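Local coordinates for protein tricorn protease (PDB 1K32) that cuts peptides as a serine protease, probably trimming proteasome products, with beta-propeller domains likely to gate substrate entry, at residues Ser208-Gly213 / Arg250-Asp255; Lys198-Ser203 / Ile216-Asp221; Arg163-Arg168 / Gly185-Glu190; Leu16-Asp21 / Arg702-Asn707. All coordinates share one frame; numbering follows the deposited sequence.

Contact 1 of 4, residues Ser208-Gly213 / Arg250-Asp255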
loop_
_atom_site.group_PDB
_atom_site.type_symbol
_atom_site.label_atom_id
_atom_site.label_comp_id
_atom_site.label_asym_id
_atom_site.label_seq_id
_atom_site.Cartn_x
_atom_site.Cartn_y
_atom_site.Cartn_z
ATOM N N SER A 208 27.628 -45.948 50.121
ATOM C CA SER A 208 29.041 -46.236 49.864
ATOM C C SER A 208 29.615 -47.518 50.443
ATOM O O SER A 208 30.567 -47.489 51.229
ATOM C CB SER A 208 29.889 -45.061 50.341
ATOM O OG SER A 208 29.455 -43.878 49.703
ATOM N N PRO A 209 29.059 -48.669 50.049
ATOM C CA PRO A 209 29.590 -49.922 50.579
ATOM C C PRO A 209 30.946 -50.298 49.965
ATOM O O PRO A 209 31.208 -50.035 48.798
ATOM C CB PRO A 209 28.493 -50.922 50.236
ATOM C CG PRO A 209 27.979 -50.373 48.893
ATOM C CD PRO A 209 27.872 -48.899 49.204
ATOM N N VAL A 210 31.817 -50.876 50.784
ATOM C CA VAL A 210 33.128 -51.340 50.338
ATOM C C VAL A 210 33.443 -52.634 51.066
ATOM O O VAL A 210 32.869 -52.919 52.122
ATOM C CB VAL A 210 34.268 -50.341 50.649
ATOM C CG1 VAL A 210 34.125 -49.099 49.784
ATOM C CG2 VAL A 210 34.277 -50.008 52.153
ATOM N N ILE A 211 34.363 -53.407 50.502
ATOM C CA ILE A 211 34.760 -54.675 51.091
ATOM C C ILE A 211 36.246 -54.708 51.437
ATOM O O ILE A 211 37.104 -54.367 50.626
ATOM C CB ILE A 211 34.446 -55.857 50.145
ATOM C CG1 ILE A 211 32.932 -56.083 50.104
ATOM C CG2 ILE A 211 35.167 -57.128 50.615
ATOM C CD1 ILE A 211 32.488 -57.126 49.097
ATOM N N VAL A 212 36.531 -55.094 52.673
ATOM C CA VAL A 212 37.903 -55.220 53.147
ATOM C C VAL A 212 37.939 -56.559 53.861
ATOM O O VAL A 212 37.199 -56.781 54.822
ATOM C CB VAL A 212 38.278 -54.089 54.119
ATOM C CG1 VAL A 212 39.714 -54.273 54.600
ATOM C CG2 VAL A 212 38.138 -52.740 53.418
ATOM N N GLY A 213 38.786 -57.457 53.373
ATOM C CA GLY A 213 38.856 -58.780 53.963
ATOM C C GLY A 213 37.532 -59.447 53.653
ATOM O O GLY A 213 37.180 -59.621 52.482
ATOM N N ARG A 250 31.617 -39.261 54.042
ATOM C CA ARG A 250 31.027 -39.524 52.734
ATOM C C ARG A 250 31.973 -40.214 51.777
ATOM O O ARG A 250 33.199 -40.092 51.882
ATOM C CB ARG A 250 30.635 -38.212 52.030
ATOM C CG ARG A 250 29.654 -37.312 52.737
ATOM C CD ARG A 250 28.271 -37.927 52.808
ATOM N NE ARG A 250 27.393 -37.060 53.575
ATOM C CZ ARG A 250 26.182 -37.394 53.991
ATOM N NH1 ARG A 250 25.473 -36.518 54.689
ATOM N NH2 ARG A 250 25.690 -38.597 53.713
ATOM N N HIS A 251 31.377 -40.933 50.831
ATOM C CA HIS A 251 32.150 -41.524 49.758
ATOM C C HIS A 251 33.270 -42.482 50.158
ATOM O O HIS A 251 34.428 -42.190 49.902
ATOM C CB HIS A 251 32.737 -40.351 48.959
ATOM C CG HIS A 251 33.059 -40.665 47.531
ATOM N ND1 HIS A 251 32.105 -40.670 46.536
ATOM C CD2 HIS A 251 34.243 -40.909 46.920
ATOM C CE1 HIS A 251 32.689 -40.897 45.373
ATOM N NE2 HIS A 251 33.986 -41.045 45.578
ATOM N N LEU A 252 32.950 -43.608 50.788
ATOM C CA LEU A 252 33.992 -44.581 51.142
ATOM C C LEU A 252 34.539 -45.252 49.875
ATOM O O LEU A 252 33.799 -45.517 48.937
ATOM C CB LEU A 252 33.438 -45.704 52.026
ATOM C CG LEU A 252 32.814 -45.392 53.378
ATOM C CD1 LEU A 252 32.576 -46.707 54.091
ATOM C CD2 LEU A 252 33.732 -44.490 54.200
ATOM N N ASN A 253 35.835 -45.524 49.860
ATOM C CA ASN A 253 36.461 -46.208 48.737
ATOM C C ASN A 253 37.631 -46.985 49.318
ATOM O O ASN A 253 38.164 -46.604 50.368
ATOM C CB ASN A 253 36.915 -45.210 47.665
ATOM C CG ASN A 253 35.907 -45.088 46.523
ATOM O OD1 ASN A 253 35.695 -44.009 45.978
ATOM N ND2 ASN A 253 35.291 -46.205 46.155
ATOM N N THR A 254 38.017 -48.073 48.658
ATOM C CA THR A 254 39.102 -48.898 49.166
ATOM C C THR A 254 39.974 -49.564 48.104
ATOM O O THR A 254 39.562 -49.753 46.962
ATOM C CB THR A 254 38.541 -50.008 50.077
ATOM O OG1 THR A 254 39.616 -50.726 50.684
ATOM C CG2 THR A 254 37.699 -50.978 49.262
ATOM N N ASP A 255 41.192 -49.912 48.504
ATOM C CA ASP A 255 42.122 -50.600 47.629
ATOM C C ASP A 255 42.233 -52.038 48.130
ATOM O O ASP A 255 43.111 -52.790 47.709
ATOM C CB ASP A 255 43.495 -49.921 47.660
ATOM C CG ASP A 255 44.103 -49.879 49.049
ATOM O OD1 ASP A 255 45.214 -49.323 49.180
ATOM O OD2 ASP A 255 43.486 -50.395 50.007
#
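Val210 and Thr254 meet through carbon alone. The methyl CG2 of Thr254 lies 3.8 Å from CB of Val210, and the same methyl touches Ile211 O. Val210 also reaches the other way: its CG1 packs 4.1 Å from Leu252 CB, the two side chains crossing at about a right angle. Leu252 in turn lies along the backbone of Ser208, with CD1 3.6 Å from Ser208 O. Val212 CG2 rests 3.7 Å from Thr254 OG1.

No hydrogen bond joins the two strands. Ser208 O and Leu252 N are buried here and have no partner in the model. Ser208 CB sits 3.4 Å from that Leu252 N. With OG1 anti to the backbone N (chi1 -174°), Thr254 holds CG2 between that N and the carbonyl carbon, against Val210. OG1 bonds to Arg258 O and Gly256 N. Glu172 takes a bond from Ser208 OG and another from His251 N, linking the starts of both segments. Ile259, on the second blade's next strand, also packs on Val210, Val212 and Leu252.

The strands run nearly parallel, at 17°, with axes 6.2 Å apart. They are the first strands of two successive four-stranded antiparallel sheets, packed as neighbouring blades of a beta-propeller.

Contact 2 of 4, residues Lys198-Ser203 / Ile216-Asp221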
loop_
_atom_site.group_PDB
_atom_site.type_symbol
_atom_site.label_atom_id
_atom_site.label_comp_id
_atom_site.label_asym_id
_atom_site.label_seq_id
_atom_site.Cartn_x
_atom_site.Cartn_y
_atom_site.Cartn_z
ATOM N N LYS A 198 18.961 -60.769 50.432
ATOM C CA LYS A 198 19.134 -59.416 50.955
ATOM C C LYS A 198 19.810 -59.558 52.328
ATOM O O LYS A 198 19.250 -60.183 53.229
ATOM C CB LYS A 198 17.767 -58.751 51.098
ATOM C CG LYS A 198 17.792 -57.278 51.467
ATOM C CD LYS A 198 16.369 -56.738 51.554
ATOM C CE LYS A 198 15.578 -57.513 52.616
ATOM N NZ LYS A 198 14.177 -57.049 52.693
ATOM N N ILE A 199 21.013 -59.006 52.491
ATOM C CA ILE A 199 21.725 -59.138 53.766
ATOM C C ILE A 199 21.789 -57.887 54.639
ATOM O O ILE A 199 21.947 -57.986 55.858
ATOM C CB ILE A 199 23.179 -59.656 53.569
ATOM C CG1 ILE A 199 23.883 -58.844 52.483
ATOM C CG2 ILE A 199 23.171 -61.141 53.223
ATOM C CD1 ILE A 199 25.364 -59.149 52.380
ATOM N N VAL A 200 21.690 -56.713 54.029
ATOM C CA VAL A 200 21.714 -55.471 54.795
ATOM C C VAL A 200 20.489 -54.615 54.456
ATOM O O VAL A 200 20.396 -54.012 53.383
ATOM C CB VAL A 200 23.002 -54.677 54.541
ATOM C CG1 VAL A 200 22.974 -53.379 55.332
ATOM C CG2 VAL A 200 24.206 -55.507 54.966
ATOM N N ASP A 201 19.545 -54.608 55.391
ATOM C CA ASP A 201 18.306 -53.865 55.291
ATOM C C ASP A 201 18.085 -53.282 56.689
ATOM O O ASP A 201 17.532 -53.938 57.563
ATOM C CB ASP A 201 17.157 -54.815 54.920
ATOM C CG ASP A 201 15.865 -54.079 54.594
ATOM O OD1 ASP A 201 15.613 -53.014 55.200
ATOM O OD2 ASP A 201 15.090 -54.579 53.745
ATOM N N MET A 202 18.547 -52.055 56.897
ATOM C CA MET A 202 18.413 -51.380 58.185
ATOM C C MET A 202 17.319 -50.326 58.110
ATOM O O MET A 202 16.846 -49.989 57.026
ATOM C CB MET A 202 19.741 -50.720 58.565
ATOM C CG MET A 202 20.857 -51.719 58.846
ATOM S SD MET A 202 22.487 -50.982 59.076
ATOM C CE MET A 202 23.100 -51.107 57.530
ATOM N N SER A 203 16.920 -49.800 59.263
ATOM C CA SER A 203 15.884 -48.787 59.294
ATOM C C SER A 203 16.337 -47.532 58.558
ATOM O O SER A 203 15.512 -46.835 57.968
ATOM C CB SER A 203 15.504 -48.443 60.738
ATOM O OG SER A 203 16.584 -47.837 61.422
ATOM N N ILE A 216 31.868 -56.021 54.898
ATOM C CA ILE A 216 31.361 -54.968 54.042
ATOM C C ILE A 216 31.313 -53.714 54.896
ATOM O O ILE A 216 30.646 -53.691 55.926
ATOM C CB ILE A 216 29.921 -55.265 53.538
ATOM C CG1 ILE A 216 29.868 -56.622 52.841
ATOM C CG2 ILE A 216 29.468 -54.165 52.573
ATOM C CD1 ILE A 216 28.456 -57.079 52.502
ATOM N N TYR A 217 32.043 -52.687 54.494
ATOM C CA TYR A 217 32.014 -51.432 55.225
ATOM C C TYR A 217 31.111 -50.455 54.481
ATOM O O TYR A 217 31.036 -50.465 53.241
ATOM C CB TYR A 217 33.421 -50.860 55.381
ATOM C CG TYR A 217 34.288 -51.677 56.310
ATOM C CD1 TYR A 217 34.819 -52.906 55.906
ATOM C CD2 TYR A 217 34.554 -51.234 57.603
ATOM C CE1 TYR A 217 35.594 -53.668 56.770
ATOM C CE2 TYR A 217 35.321 -51.981 58.474
ATOM C CZ TYR A 217 35.840 -53.197 58.059
ATOM O OH TYR A 217 36.598 -53.933 58.941
ATOM N N PHE A 218 30.409 -49.620 55.242
ATOM C CA PHE A 218 29.486 -48.665 54.654
ATOM C C PHE A 218 29.153 -47.546 55.624
ATOM O O PHE A 218 29.598 -47.544 56.781
ATOM C CB PHE A 218 28.196 -49.380 54.227
ATOM C CG PHE A 218 27.528 -50.143 55.338
ATOM C CD1 PHE A 218 26.711 -49.495 56.257
ATOM C CD2 PHE A 218 27.737 -51.515 55.478
ATOM C CE1 PHE A 218 26.111 -50.208 57.310
ATOM C CE2 PHE A 218 27.145 -52.234 56.517
ATOM C CZ PHE A 218 26.329 -51.576 57.440
ATOM N N ILE A 219 28.338 -46.612 55.157
ATOM C CA ILE A 219 27.954 -45.482 55.977
ATOM C C ILE A 219 26.457 -45.402 56.234
ATOM O O ILE A 219 25.645 -45.667 55.337
ATOM C CB ILE A 219 28.405 -44.159 55.314
ATOM C CG1 ILE A 219 29.935 -44.109 55.233
ATOM C CG2 ILE A 219 27.842 -42.959 56.092
ATOM C CD1 ILE A 219 30.466 -42.956 54.407
ATOM N N THR A 220 26.091 -45.052 57.471
ATOM C CA THR A 220 24.683 -44.866 57.825
ATOM C C THR A 220 24.562 -44.035 59.091
ATOM O O THR A 220 25.518 -43.904 59.845
ATOM C CB THR A 220 23.924 -46.199 57.994
ATOM O OG1 THR A 220 22.517 -45.930 58.035
ATOM C CG2 THR A 220 24.335 -46.907 59.263
ATOM N N ASP A 221 23.398 -43.452 59.320
ATOM C CA ASP A 221 23.221 -42.621 60.503
ATOM C C ASP A 221 22.168 -43.186 61.449
ATOM O O ASP A 221 21.430 -42.442 62.099
ATOM C CB ASP A 221 22.867 -41.187 60.088
ATOM C CG ASP A 221 21.597 -41.111 59.251
ATOM O OD1 ASP A 221 21.303 -40.023 58.710
ATOM O OD2 ASP A 221 20.887 -42.131 59.136
#
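Ile216 opens the contact with its CD1 methyl, 3.7 Å from CD1 of Ile199. The Ile216 and Ile199 side chains approach at a slant. This is packing between neighbouring blades of a beta-propeller: the outermost strand 195-200 of one four-stranded sheet faces strand 215-220 of the next. Ile199 and Val200 both face Ile187 on the adjoining strand, a classic beta bulge, and both side chains point toward the next blade.

Phe218 carries the middle of the contact. With CG between the backbone N and the carbonyl carbon (chi1 55°), the ring is directed at Val200 and Met202. Val200 CG1 meets it obliquely, 4.4 Å from CZ. Met202 approaches from the opposite direction and makes a Met-aromatic contact. Met202 SD is 5.2 Å from the centroid of the Phe218 ring and oblique to it, 67° off the normal. Val206 and Tyr229 also touch this ring.

Thr220 follows on the same side of the strand as Ile216 and Phe218. Its hydroxyl is bonded to Thr204 and His205. On the other segment, Asp201 pairs with Lys198, Arg184 and Lys186. At Thr220 the contact is slight: the methyl CG2 lies 4.5 Å from Met202 SD.

Contact 3 of 4, residues Arg163-Arg168 / Gly185-Glu190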
loop_
_atom_site.group_PDB
_atom_site.type_symbol
_atom_site.label_atom_id
_atom_site.label_comp_id
_atom_site.label_asym_id
_atom_site.label_seq_id
_atom_site.Cartn_x
_atom_site.Cartn_y
_atom_site.Cartn_z
ATOM N N ARG A 163 31.295 -64.411 44.336
ATOM C CA ARG A 163 29.906 -63.966 44.308
ATOM C C ARG A 163 29.716 -62.459 44.246
ATOM O O ARG A 163 30.494 -61.691 44.813
ATOM C CB ARG A 163 29.111 -64.557 45.477
ATOM C CG ARG A 163 29.842 -64.669 46.787
ATOM C CD ARG A 163 28.907 -65.244 47.832
ATOM N NE ARG A 163 29.487 -65.205 49.166
ATOM C CZ ARG A 163 28.784 -65.295 50.288
ATOM N NH1 ARG A 163 29.408 -65.251 51.458
ATOM N NH2 ARG A 163 27.460 -65.416 50.247
ATOM N N ARG A 164 28.668 -62.051 43.537
ATOM C CA ARG A 164 28.350 -60.646 43.349
ATOM C C ARG A 164 27.622 -60.038 44.547
ATOM O O ARG A 164 26.706 -60.645 45.098
ATOM C CB ARG A 164 27.486 -60.475 42.097
ATOM C CG ARG A 164 28.024 -61.204 40.851
ATOM C CD ARG A 164 27.336 -60.716 39.579
ATOM N NE ARG A 164 26.840 -61.790 38.721
ATOM C CZ ARG A 164 26.059 -62.775 39.142
ATOM N NH1 ARG A 164 25.640 -63.709 38.305
ATOM N NH2 ARG A 164 25.711 -62.836 40.415
ATOM N N VAL A 165 28.051 -58.843 44.944
ATOM C CA VAL A 165 27.428 -58.111 46.050
ATOM C C VAL A 165 26.790 -56.885 45.398
ATOM O O VAL A 165 27.455 -56.121 44.697
ATOM C CB VAL A 165 28.453 -57.653 47.108
ATOM C CG1 VAL A 165 27.717 -56.999 48.280
ATOM C CG2 VAL A 165 29.262 -58.839 47.607
ATOM N N ILE A 166 25.498 -56.704 45.622
ATOM C CA ILE A 166 24.807 -55.602 44.988
ATOM C C ILE A 166 24.262 -54.562 45.942
ATOM O O ILE A 166 23.552 -54.868 46.895
ATOM C CB ILE A 166 23.684 -56.145 44.082
ATOM C CG1 ILE A 166 24.330 -56.951 42.939
ATOM C CG2 ILE A 166 22.809 -55.007 43.562
ATOM C CD1 ILE A 166 23.375 -57.729 42.083
ATOM N N GLY A 167 24.646 -53.320 45.676
ATOM C CA GLY A 167 24.176 -52.212 46.473
ATOM C C GLY A 167 23.075 -51.524 45.687
ATOM O O GLY A 167 23.279 -51.111 44.532
ATOM N N ARG A 168 21.900 -51.430 46.299
ATOM C CA ARG A 168 20.752 -50.787 45.683
ATOM C C ARG A 168 20.514 -49.446 46.354
ATOM O O ARG A 168 20.433 -49.386 47.575
ATOM C CB ARG A 168 19.503 -51.651 45.846
ATOM C CG ARG A 168 19.475 -52.865 44.943
ATOM C CD ARG A 168 18.235 -53.700 45.179
ATOM N NE ARG A 168 18.002 -54.591 44.050
ATOM C CZ ARG A 168 16.921 -55.350 43.882
ATOM N NH1 ARG A 168 16.828 -56.105 42.788
ATOM N NH2 ARG A 168 15.944 -55.370 44.799
ATOM N N GLY A 185 19.155 -47.232 50.909
ATOM C CA GLY A 185 20.169 -48.137 50.385
ATOM C C GLY A 185 20.165 -49.485 51.074
ATOM O O GLY A 185 20.163 -49.554 52.300
ATOM N N LYS A 186 20.156 -50.556 50.280
ATOM C CA LYS A 186 20.140 -51.922 50.805
ATOM C C LYS A 186 21.180 -52.763 50.051
ATOM O O LYS A 186 21.551 -52.448 48.914
ATOM C CB LYS A 186 18.749 -52.540 50.622
ATOM C CG LYS A 186 17.614 -51.810 51.335
ATOM C CD LYS A 186 16.264 -52.470 51.048
ATOM C CE LYS A 186 15.135 -51.783 51.810
ATOM N NZ LYS A 186 13.858 -52.547 51.778
ATOM N N ILE A 187 21.642 -53.837 50.675
ATOM C CA ILE A 187 22.648 -54.675 50.046
ATOM C C ILE A 187 22.199 -56.120 49.890
ATOM O O ILE A 187 21.593 -56.706 50.792
ATOM C CB ILE A 187 23.974 -54.655 50.846
ATOM C CG1 ILE A 187 24.452 -53.205 51.028
ATOM C CG2 ILE A 187 25.029 -55.486 50.120
ATOM C CD1 ILE A 187 25.749 -53.071 51.775
ATOM N N TRP A 188 22.498 -56.690 48.729
ATOM C CA TRP A 188 22.150 -58.076 48.445
ATOM C C TRP A 188 23.437 -58.807 48.106
ATOM O O TRP A 188 24.393 -58.186 47.648
ATOM C CB TRP A 188 21.208 -58.178 47.247
ATOM C CG TRP A 188 19.812 -57.679 47.458
ATOM C CD1 TRP A 188 19.425 -56.394 47.706
ATOM C CD2 TRP A 188 18.606 -58.452 47.369
ATOM N NE1 TRP A 188 18.053 -56.317 47.770
ATOM C CE2 TRP A 188 17.525 -57.562 47.567
ATOM C CE3 TRP A 188 18.335 -59.811 47.138
ATOM C CZ2 TRP A 188 16.186 -57.985 47.542
ATOM C CZ3 TRP A 188 17.005 -60.233 47.114
ATOM C CH2 TRP A 188 15.944 -59.316 47.316
ATOM N N ILE A 189 23.460 -60.120 48.322
ATOM C CA ILE A 189 24.638 -60.916 48.006
ATOM C C ILE A 189 24.242 -62.239 47.357
ATOM O O ILE A 189 23.226 -62.845 47.704
ATOM C CB ILE A 189 25.489 -61.189 49.267
ATOM C CG1 ILE A 189 26.833 -61.783 48.867
ATOM C CG2 ILE A 189 24.772 -62.153 50.194
ATOM C CD1 ILE A 189 27.861 -61.745 49.974
ATOM N N GLU A 190 25.049 -62.675 46.399
ATOM C CA GLU A 190 24.784 -63.917 45.695
ATOM C C GLU A 190 25.152 -65.061 46.633
ATOM O O GLU A 190 26.181 -65.013 47.290
ATOM C CB GLU A 190 25.629 -63.966 44.421
ATOM C CG GLU A 190 25.194 -64.992 43.396
ATOM C CD GLU A 190 26.068 -64.961 42.152
ATOM O OE1 GLU A 190 25.697 -65.579 41.135
ATOM O OE2 GLU A 190 27.134 -64.315 42.188
HETATM O O HOH W 1 15.742 -54.218 47.746
#
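Arg168 lies across one face of the Trp188 indole. Its CZ sits 4.5 Å from the centroid of the five-membered ring, an off-centre cation-pi contact. The guanidinium is not flat on the ring: the two planes are 52° apart. Arg168 is extended from CG to NE, which carries its charged end out over the indole. A water lies in the plane of both groups, at their edges, and accepts from Trp188 NE1 at 3.1 Å and from Arg168 NH2 at 3.2 Å. The bridge should help hold the two groups in this relation.

Arg163 and Ile189 meet at the far end. The CD1 methyl of Ile189 stands over the centre of the Arg163 guanidinium, 3.6 Å above its plane. Val165 CG1 packs on Ile187 CG2, 3.6 Å away, on the same face of the sheet as Ile189.

Glu190 reaches across with CG anti to its backbone N (chi1 -164°). Its OE2 takes a nearly straight bond from Arg164 N at 3.0 Å, through the anti lone pair. Arg164 NH2 is modelled in a salt bridge with the same oxygen, but the position of NH2 is doubtful. Glu190 OE1 is bonded to Gly194 N.

Paired backbone bonds run between Ile166 and Trp188, and between Arg168 and Lys186. The segments are the two central strands of an antiparallel propeller blade. Strand 156-160 lies beside 163-168, and strand 195-200 beside 186-192. Pro1011 of helix 1011-1015 touches Ile166, Arg168 and Trp188, and Arg168 NH1 is bonded to Tyr1009 O.

Contact 4 of 4, residues Leu16-Asp21 / Arg702-Asn707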
loop_
_atom_site.group_PDB
_atom_site.type_symbol
_atom_site.label_atom_id
_atom_site.label_comp_id
_atom_site.label_asym_id
_atom_site.label_seq_id
_atom_site.Cartn_x
_atom_site.Cartn_y
_atom_site.Cartn_z
ATOM N N LEU A 16 38.134 -27.103 49.569
ATOM C CA LEU A 16 37.158 -28.091 49.998
ATOM C C LEU A 16 37.540 -29.366 49.226
ATOM O O LEU A 16 37.450 -29.401 48.001
ATOM C CB LEU A 16 35.744 -27.642 49.616
ATOM C CG LEU A 16 34.565 -28.480 50.118
ATOM C CD1 LEU A 16 34.331 -28.203 51.602
ATOM C CD2 LEU A 16 33.312 -28.135 49.313
ATOM N N LEU A 17 37.980 -30.401 49.932
ATOM C CA LEU A 17 38.390 -31.639 49.274
ATOM C C LEU A 17 37.268 -32.667 49.354
ATOM O O LEU A 17 36.645 -32.822 50.404
ATOM C CB LEU A 17 39.661 -32.179 49.935
ATOM C CG LEU A 17 40.810 -31.171 50.102
ATOM C CD1 LEU A 17 42.053 -31.908 50.568
ATOM C CD2 LEU A 17 41.090 -30.442 48.777
ATOM N N LEU A 18 37.019 -33.384 48.261
ATOM C CA LEU A 18 35.930 -34.353 48.263
ATOM C C LEU A 18 36.138 -35.623 47.449
ATOM O O LEU A 18 37.096 -35.760 46.685
ATOM C CB LEU A 18 34.657 -33.680 47.733
ATOM C CG LEU A 18 34.404 -32.223 48.103
ATOM C CD1 LEU A 18 34.134 -31.436 46.831
ATOM C CD2 LEU A 18 33.244 -32.121 49.073
ATOM N N ASN A 19 35.202 -36.543 47.646
ATOM C CA ASN A 19 35.120 -37.810 46.927
ATOM C C ASN A 19 36.453 -38.431 46.524
ATOM O O ASN A 19 36.865 -38.361 45.377
ATOM C CB ASN A 19 34.217 -37.594 45.709
ATOM C CG ASN A 19 32.838 -37.047 46.104
ATOM O OD1 ASN A 19 32.057 -36.602 45.265
ATOM N ND2 ASN A 19 32.539 -37.093 47.394
ATOM N N PRO A 20 37.121 -39.083 47.472
ATOM C CA PRO A 20 38.412 -39.697 47.187
ATOM C C PRO A 20 38.352 -41.195 46.906
ATOM O O PRO A 20 37.356 -41.853 47.175
ATOM C CB PRO A 20 39.170 -39.412 48.465
ATOM C CG PRO A 20 38.096 -39.768 49.496
ATOM C CD PRO A 20 36.844 -39.110 48.923
ATOM N N ASP A 21 39.448 -41.715 46.374
ATOM C CA ASP A 21 39.597 -43.138 46.105
ATOM C C ASP A 21 41.046 -43.362 46.512
ATOM O O ASP A 21 41.814 -42.412 46.617
ATOM C CB ASP A 21 39.399 -43.470 44.623
ATOM C CG ASP A 21 39.314 -44.987 44.362
ATOM O OD1 ASP A 21 39.206 -45.391 43.180
ATOM O OD2 ASP A 21 39.352 -45.777 45.337
ATOM N N ARG A 702 31.032 -23.135 42.087
ATOM C CA ARG A 702 29.617 -23.276 42.398
ATOM C C ARG A 702 29.313 -24.683 42.879
ATOM O O ARG A 702 28.417 -24.871 43.684
ATOM C CB ARG A 702 28.746 -22.948 41.188
ATOM C CG ARG A 702 27.241 -23.071 41.460
ATOM C CD ARG A 702 26.761 -22.015 42.461
ATOM N NE ARG A 702 25.350 -22.181 42.802
ATOM C CZ ARG A 702 24.874 -23.154 43.581
ATOM N NH1 ARG A 702 23.576 -23.236 43.835
ATOM N NH2 ARG A 702 25.702 -24.035 44.129
ATOM N N TYR A 703 30.042 -25.668 42.371
ATOM C CA TYR A 703 29.838 -27.040 42.808
ATOM C C TYR A 703 30.226 -27.209 44.282
ATOM O O TYR A 703 29.537 -27.906 45.024
ATOM C CB TYR A 703 30.650 -28.022 41.966
ATOM C CG TYR A 703 30.221 -29.454 42.205
ATOM C CD1 TYR A 703 28.898 -29.834 42.001
ATOM C CD2 TYR A 703 31.121 -30.419 42.653
ATOM C CE1 TYR A 703 28.470 -31.134 42.235
ATOM C CE2 TYR A 703 30.704 -31.738 42.893
ATOM C CZ TYR A 703 29.373 -32.081 42.679
ATOM O OH TYR A 703 28.925 -33.360 42.900
ATOM N N ASP A 704 31.346 -26.601 44.676
ATOM C CA ASP A 704 31.831 -26.623 46.053
ATOM C C ASP A 704 30.726 -26.091 46.965
ATOM O O ASP A 704 30.394 -26.706 47.977
ATOM C CB ASP A 704 33.054 -25.707 46.214
ATOM C CG ASP A 704 34.298 -26.265 45.562
ATOM O OD1 ASP A 704 35.257 -25.493 45.348
ATOM O OD2 ASP A 704 34.332 -27.477 45.267
ATOM N N LEU A 705 30.161 -24.947 46.576
ATOM C CA LEU A 705 29.106 -24.298 47.346
ATOM C C LEU A 705 27.895 -25.208 47.500
ATOM O O LEU A 705 27.273 -25.241 48.558
ATOM C CB LEU A 705 28.675 -22.988 46.674
ATOM C CG LEU A 705 28.174 -21.843 47.582
ATOM C CD1 LEU A 705 27.204 -20.971 46.804
ATOM C CD2 LEU A 705 27.502 -22.375 48.819
ATOM N N SER A 706 27.563 -25.940 46.436
ATOM C CA SER A 706 26.431 -26.858 46.462
ATOM C C SER A 706 26.628 -27.943 47.511
ATOM O O SER A 706 25.712 -28.265 48.266
ATOM C CB SER A 706 26.255 -27.511 45.085
ATOM O OG SER A 706 25.373 -28.611 45.157
ATOM N N ASN A 707 27.824 -28.516 47.557
ATOM C CA ASN A 707 28.101 -29.557 48.530
ATOM C C ASN A 707 27.820 -29.056 49.943
ATOM O O ASN A 707 27.278 -29.787 50.775
ATOM C CB ASN A 707 29.564 -30.014 48.428
ATOM C CG ASN A 707 29.805 -30.948 47.245
ATOM O OD1 ASN A 707 29.889 -30.522 46.076
ATOM N ND2 ASN A 707 29.912 -32.228 47.544
HETATM O O HOH W 2 36.957 -27.876 45.707
HETATM O O HOH W 3 38.103 -25.711 46.949
#
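Leu16 lays its CD2 methyl against Asp704 of the helix. With CG anti to the backbone N (chi1 -174°), CD2 reaches the helix backbone, 3.5 Å from Asp704 O. The same methyl packs 3.9 Å from Asp704 CB and, a little farther off, against Asn707 CB. Leu18 and Asn707 come from opposite directions. The CD2 methyl of Leu18 lies 4.1 Å from CG of the Asn707 amide.

The polar part runs through water. One water lies 2.8 Å from Leu16 O and 2.7 Å from Asp704 OD2, and can donate to both. A second accepts from Leu16 N at 3.0 Å and can donate to Asp704 OD1, a long link at 3.3 Å. The waters may share their protons with other acceptors. Through them, both backbone polar atoms of Leu16 can be linked to the one carboxylate. No direct hydrogen bond crosses the contact.

The contact joins residues 16-18, at the N-terminal side of the first propeller blade, to helix 702-714, part of the tricorn protease C1 region. Between these two segments it is small, part apolar and part water-mediated. The water links meet at the Asp704 carboxylate, so they probably depend on its charge and on its position, which Lys700 N and Thr701 N help set by bonding to OD1.

How the contacts relate
From the N terminus, contact 4 opens first at 16-21 and closes last, 681 residues on, at 702-707. The other three nest inside its loop. Contact 3 closes first, within one propeller blade, between 163-168 and 185-190. Contact 2 then opens at 198-203, and contact 1 opens at 208-213 before contact 2 closes at 216-221, so these two cross. Contact 1 closes at 250-255. Contact 2 joins the blade of contact 3 to the next, and contact 1 joins that one to a third. His251 and Asn253 touch residues 19-21, the strand of contact 4. The series thus runs across successive blades to the C1 helix.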